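Local coordinates for nitrogenase molybdenum-iron protein beta chain (Clostridium pasteurianum, PDB 4WES), which forms, with the alpha chain, the molybdenum-iron component of nitrogenase, which reduces dinitrogen to ammonium, and shares an [8Fe-7S] cluster with that chain, at residues 5-16 with 372-383. Sequence-based numbering, arbitrary orientation. Where two conformers were deposited one is given.
Sequences TPKEIVERKALR and GDFFDVHQWIKN
Asp373, the N-cap of helix 374-383, takes the guanidinium of Arg12 end-on: NH1 donates to OD2 at 2.8 Å and NH2 to OD1, each oxygen accepting through its syn lone pair. Arg16 NH1 reaches the same OD2 at 2.8 Å, but from above the carboxylate plane. With CG wedged between backbone N and carbonyl carbon (chi1 57°), Asp373 can also accept Asp376 N at OD1; Asp376 OD2 returns a bond from Asp373 N, completing a capping box. Two arginines thus meet a carboxylate pair at the helix N-terminus, which probably keeps both acids ionised. Phe375 CG sits over one face of the Arg12 guanidinium, which approaches the ring only obliquely; the ring takes Thr5 CG2 over its face, 4.0 Å from the centroid. Asp376 OD1 adds a salt bridge to Arg12 NH2 (3.0 Å). A water joins His378 ND1 to Thr5 OG1; Glu402 holds the imidazole at NE2, and the hydroxyl is hydrogen-bonded to Tyr104 of the alpha chain. Gln379 spreads its amide along the loop: NE2 gives Pro6 O a nearly straight bond of 2.8 Å and Glu8 O a weak one, while OE1 accepts Val10 N at 3.3 Å. Ile9 CD1 packs on Trp380 CD1. Asn383 ND2 bridges Lys7 O (2.8 Å) and Gln379 O. Val377, Trp380 and Ile381 face strand 337-343 of the parallel sheet, His378 and Ile381 also meet helix 396-402, and residues 5-16 run back along the helix toward its N-terminus, where Arg16 enters an antiparallel ladder with the alpha chain.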
loop_
_atom_site.group_PDB
_atom_site.type_symbol
_atom_site.label_atom_id
_atom_site.label_comp_id
_atom_site.label_asym_id
_atom_site.label_seq_id
_atom_site.Cartn_x
_atom_site.Cartn_y
_atom_site.Cartn_z
ATOM N N THR B 5 13.233 15.661 20.285
ATOM C CA THR B 5 14.110 16.020 19.187
ATOM C C THR B 5 13.908 17.495 18.812
ATOM O O THR B 5 12.829 17.845 18.332
ATOM C CB THR B 5 13.820 15.129 17.972
ATOM O OG1 THR B 5 13.996 13.779 18.390
ATOM C CG2 THR B 5 14.772 15.467 16.839
ATOM N N PRO B 6 14.923 18.345 19.033
ATOM C CA PRO B 6 14.691 19.759 18.746
ATOM C C PRO B 6 14.952 20.094 17.302
ATOM O O PRO B 6 15.628 19.359 16.582
ATOM C CB PRO B 6 15.709 20.464 19.632
ATOM C CG PRO B 6 16.781 19.499 19.925
ATOM C CD PRO B 6 16.244 18.095 19.635
ATOM N N LYS B 7 14.432 21.249 16.891
ATOM C CA LYS B 7 14.724 21.761 15.565
ATOM C C LYS B 7 16.184 22.207 15.426
ATOM O O LYS B 7 16.786 22.063 14.392
ATOM C CB LYS B 7 13.791 22.938 15.294
ATOM C CG LYS B 7 13.933 23.551 13.916
ATOM C CD LYS B 7 12.922 24.639 13.678
ATOM C CE LYS B 7 13.158 25.288 12.321
ATOM N NZ LYS B 7 12.227 26.413 12.085
ATOM N N GLU B 8 16.736 22.796 16.482
ATOM C CA GLU B 8 18.093 23.336 16.407
ATOM C C GLU B 8 19.121 22.207 16.321
ATOM O O GLU B 8 19.236 21.365 17.216
ATOM C CB GLU B 8 18.346 24.246 17.600
ATOM C CG GLU B 8 17.349 25.397 17.746
ATOM C CD GLU B 8 15.854 25.087 18.066
ATOM O OE1 GLU B 8 15.499 24.065 18.779
ATOM O OE2 GLU B 8 15.017 25.958 17.625
ATOM N N ILE B 9 19.836 22.173 15.218
ATOM C CA ILE B 9 20.655 21.031 14.863
ATOM C C ILE B 9 21.864 20.983 15.763
ATOM O O ILE B 9 22.489 22.019 16.051
ATOM C CB ILE B 9 21.048 21.051 13.375
ATOM C CG1 ILE B 9 19.853 20.666 12.459
ATOM C CG2 ILE B 9 22.200 20.101 13.113
ATOM C CD1 ILE B 9 20.020 21.163 11.037
ATOM N N VAL B 10 22.172 19.789 16.254
ATOM C CA VAL B 10 23.357 19.554 17.076
ATOM C C VAL B 10 24.258 18.639 16.295
ATOM O O VAL B 10 23.823 17.581 15.774
ATOM C CB VAL B 10 23.019 18.898 18.441
ATOM C CG1 VAL B 10 24.278 18.662 19.278
ATOM C CG2 VAL B 10 21.985 19.722 19.209
ATOM N N GLU B 11 25.510 19.010 16.223
ATOM C CA GLU B 11 26.512 18.125 15.646
ATOM C C GLU B 11 27.134 17.292 16.785
ATOM O O GLU B 11 28.166 17.690 17.379
ATOM C CB GLU B 11 27.578 18.920 14.904
ATOM C CG GLU B 11 27.054 19.737 13.744
ATOM C CD GLU B 11 26.412 18.876 12.702
ATOM O OE1 GLU B 11 26.903 17.742 12.515
ATOM O OE2 GLU B 11 25.422 19.335 12.084
ATOM N N ARG B 12 26.508 16.175 17.083
ATOM C CA ARG B 12 26.998 15.338 18.149
ATOM C C ARG B 12 28.309 14.710 17.737
ATOM O O ARG B 12 28.504 14.375 16.560
ATOM C CB ARG B 12 25.988 14.211 18.477
ATOM C CG ARG B 12 24.786 14.709 19.200
ATOM C CD ARG B 12 23.666 13.699 19.195
ATOM N NE ARG B 12 22.991 13.666 17.897
ATOM C CZ ARG B 12 22.846 12.603 17.112
ATOM N NH1 ARG B 12 23.290 11.399 17.467
ATOM N NH2 ARG B 12 22.224 12.754 15.963
ATOM N N LYS B 13 29.185 14.530 18.703
ATOM C CA LYS B 13 30.486 13.877 18.492
ATOM C C LYS B 13 30.581 12.529 19.211
ATOM O O LYS B 13 31.539 11.800 18.949
ATOM C CB LYS B 13 31.656 14.787 18.964
ATOM C CG LYS B 13 31.744 16.154 18.335
ATOM C CD LYS B 13 32.925 16.949 18.883
ATOM C CE LYS B 13 32.890 18.388 18.399
ATOM N NZ LYS B 13 34.212 19.067 18.496
ATOM N N ALA B 14 29.700 12.241 20.157
ATOM C CA ALA B 14 29.859 11.068 21.010
ATOM C C ALA B 14 28.592 10.240 21.182
ATOM O O ALA B 14 28.649 9.002 21.160
ATOM C CB ALA B 14 30.425 11.474 22.359
ATOM N N LEU B 15 27.471 10.912 21.393
ATOM C CA LEU B 15 26.218 10.207 21.671
ATOM C C LEU B 15 25.520 9.834 20.380
ATOM O O LEU B 15 25.131 10.688 19.598
ATOM C CB LEU B 15 25.316 11.153 22.471
ATOM C CG LEU B 15 24.009 10.573 22.930
ATOM C CD1 LEU B 15 24.176 9.530 24.018
ATOM C CD2 LEU B 15 23.105 11.694 23.455
ATOM N N ARG B 16 25.377 8.517 20.167
ATOM C CA ARG B 16 24.663 7.972 19.012
ATOM C C ARG B 16 23.203 7.767 19.430
ATOM O O ARG B 16 22.939 7.209 20.483
ATOM C CB ARG B 16 25.332 6.674 18.617
ATOM C CG ARG B 16 24.677 5.906 17.481
ATOM C CD ARG B 16 24.641 6.636 16.165
ATOM N NE ARG B 16 25.995 6.887 15.669
ATOM C CZ ARG B 16 26.329 7.875 14.860
ATOM N NH1 ARG B 16 25.447 8.794 14.492
ATOM N NH2 ARG B 16 27.581 7.987 14.426
ATOM N N GLY B 372 25.547 8.864 9.881
ATOM C CA GLY B 372 24.435 9.648 10.427
ATOM C C GLY B 372 23.388 8.692 10.994
ATOM O O GLY B 372 23.465 7.480 10.819
ATOM N N ASP B 373 22.408 9.279 11.690
ATOM C CA ASP B 373 21.385 8.457 12.320
ATOM C C ASP B 373 19.986 9.046 12.109
ATOM O O ASP B 373 19.820 10.078 11.446
ATOM C CB ASP B 373 21.748 8.190 13.794
ATOM C CG ASP B 373 21.955 9.453 14.608
ATOM O OD1 ASP B 373 21.190 10.422 14.424
ATOM O OD2 ASP B 373 22.851 9.440 15.473
ATOM N N PHE B 374 18.963 8.348 12.598
ATOM C CA PHE B 374 17.584 8.804 12.427
ATOM C C PHE B 374 17.303 10.092 13.184
ATOM O O PHE B 374 16.353 10.783 12.856
ATOM C CB PHE B 374 16.592 7.723 12.868
ATOM C CG PHE B 374 16.365 6.585 11.892
ATOM C CD1 PHE B 374 15.353 6.652 10.964
ATOM C CD2 PHE B 374 17.160 5.448 11.896
ATOM C CE1 PHE B 374 15.092 5.620 10.101
ATOM C CE2 PHE B 374 16.924 4.404 11.019
ATOM C CZ PHE B 374 15.890 4.507 10.112
ATOM N N PHE B 375 18.078 10.386 14.230
ATOM C CA PHE B 375 17.910 11.664 14.930
ATOM C C PHE B 375 18.381 12.802 14.043
ATOM O O PHE B 375 17.670 13.824 13.923
ATOM C CB PHE B 375 18.654 11.585 16.274
ATOM C CG PHE B 375 18.366 12.714 17.225
ATOM C CD1 PHE B 375 17.440 12.579 18.238
ATOM C CD2 PHE B 375 19.071 13.902 17.147
ATOM C CE1 PHE B 375 17.209 13.583 19.148
ATOM C CE2 PHE B 375 18.821 14.918 18.057
ATOM C CZ PHE B 375 17.913 14.755 19.072
ATOM N N ASP B 376 19.535 12.637 13.407
ATOM C CA ASP B 376 19.996 13.642 12.427
ATOM C C ASP B 376 18.928 13.938 11.391
ATOM O O ASP B 376 18.599 15.097 11.125
ATOM C CB ASP B 376 21.213 13.135 11.674
ATOM C CG ASP B 376 22.497 13.078 12.507
ATOM O OD1 ASP B 376 22.778 14.028 13.276
ATOM O OD2 ASP B 376 23.260 12.103 12.297
ATOM N N VAL B 377 18.391 12.884 10.747
ATOM C CA VAL B 377 17.512 13.138 9.635
ATOM C C VAL B 377 16.249 13.845 10.124
ATOM O O VAL B 377 15.704 14.707 9.428
ATOM C CB VAL B 377 17.228 11.874 8.826
ATOM C CG1 VAL B 377 16.250 12.178 7.692
ATOM C CG2 VAL B 377 18.514 11.373 8.210
ATOM N N HIS B 378 15.740 13.429 11.285
ATOM C CA HIS B 378 14.570 14.116 11.820
ATOM C C HIS B 378 14.855 15.607 12.011
ATOM O O HIS B 378 14.043 16.465 11.641
ATOM C CB HIS B 378 14.095 13.442 13.093
ATOM C CG HIS B 378 12.761 13.930 13.540
ATOM N ND1 HIS B 378 12.263 13.615 14.775
ATOM C CD2 HIS B 378 11.816 14.677 12.908
ATOM C CE1 HIS B 378 11.069 14.171 14.897
ATOM N NE2 HIS B 378 10.768 14.802 13.761
ATOM N N GLN B 379 15.992 15.924 12.621
ATOM C CA GLN B 379 16.350 17.342 12.793
ATOM C C GLN B 379 16.381 18.071 11.458
ATOM O O GLN B 379 15.891 19.215 11.346
ATOM C CB GLN B 379 17.687 17.520 13.497
ATOM C CG GLN B 379 17.692 17.007 14.928
ATOM C CD GLN B 379 18.771 17.721 15.756
ATOM O OE1 GLN B 379 19.959 17.495 15.580
ATOM N NE2 GLN B 379 18.331 18.622 16.596
ATOM N N TRP B 380 16.972 17.462 10.438
ATOM C CA TRP B 380 17.015 18.108 9.133
ATOM C C TRP B 380 15.611 18.368 8.594
ATOM O O TRP B 380 15.354 19.450 8.055
ATOM C CB TRP B 380 17.812 17.265 8.143
ATOM C CG TRP B 380 19.212 16.984 8.557
ATOM C CD1 TRP B 380 19.949 17.586 9.561
ATOM C CD2 TRP B 380 20.062 16.013 7.976
ATOM N NE1 TRP B 380 21.197 17.020 9.635
ATOM C CE2 TRP B 380 21.281 16.044 8.677
ATOM C CE3 TRP B 380 19.900 15.105 6.925
ATOM C CZ2 TRP B 380 22.343 15.212 8.340
ATOM C CZ3 TRP B 380 20.946 14.283 6.599
ATOM C CH2 TRP B 380 22.149 14.350 7.299
ATOM N N ILE B 381 14.733 17.377 8.737
ATOM C CA ILE B 381 13.358 17.512 8.270
ATOM C C ILE B 381 12.641 18.658 8.957
ATOM O O ILE B 381 11.862 19.367 8.339
ATOM C CB ILE B 381 12.621 16.180 8.430
ATOM C CG1 ILE B 381 13.132 15.183 7.386
ATOM C CG2 ILE B 381 11.129 16.345 8.327
ATOM C CD1 ILE B 381 12.722 13.742 7.645
ATOM N N LYS B 382 12.926 18.852 10.250
ATOM C CA LYS B 382 12.306 19.970 10.956
ATOM C C LYS B 382 12.724 21.340 10.421
ATOM O O LYS B 382 12.013 22.336 10.620
ATOM C CB LYS B 382 12.629 19.910 12.451
ATOM C CG LYS B 382 11.976 18.749 13.171
ATOM C CD LYS B 382 12.437 18.684 14.615
ATOM C CE LYS B 382 11.671 17.623 15.358
ATOM N NZ LYS B 382 10.211 17.945 15.404
ATOM N N ASN B 383 13.894 21.389 9.790
ATOM C CA ASN B 383 14.378 22.621 9.177
ATOM C C ASN B 383 13.937 22.817 7.745
ATOM O O ASN B 383 13.700 23.953 7.337
ATOM C CB ASN B 383 15.887 22.703 9.321
ATOM C CG ASN B 383 16.291 23.028 10.741
ATOM O OD1 ASN B 383 16.387 24.195 11.090
ATOM N ND2 ASN B 383 16.504 22.017 11.560
HETATM O O HOH W 1 14.111 12.129 16.273
HETATM O O HOH W 2 21.956 15.763 16.370
HETATM O O HOH W 3 22.237 16.645 13.057
HETATM O O HOH W 4 23.429 17.639 11.243
HETATM O O HOH W 5 25.031 14.468 14.871
HETATM O O HOH W 6 25.519 11.557 13.590
#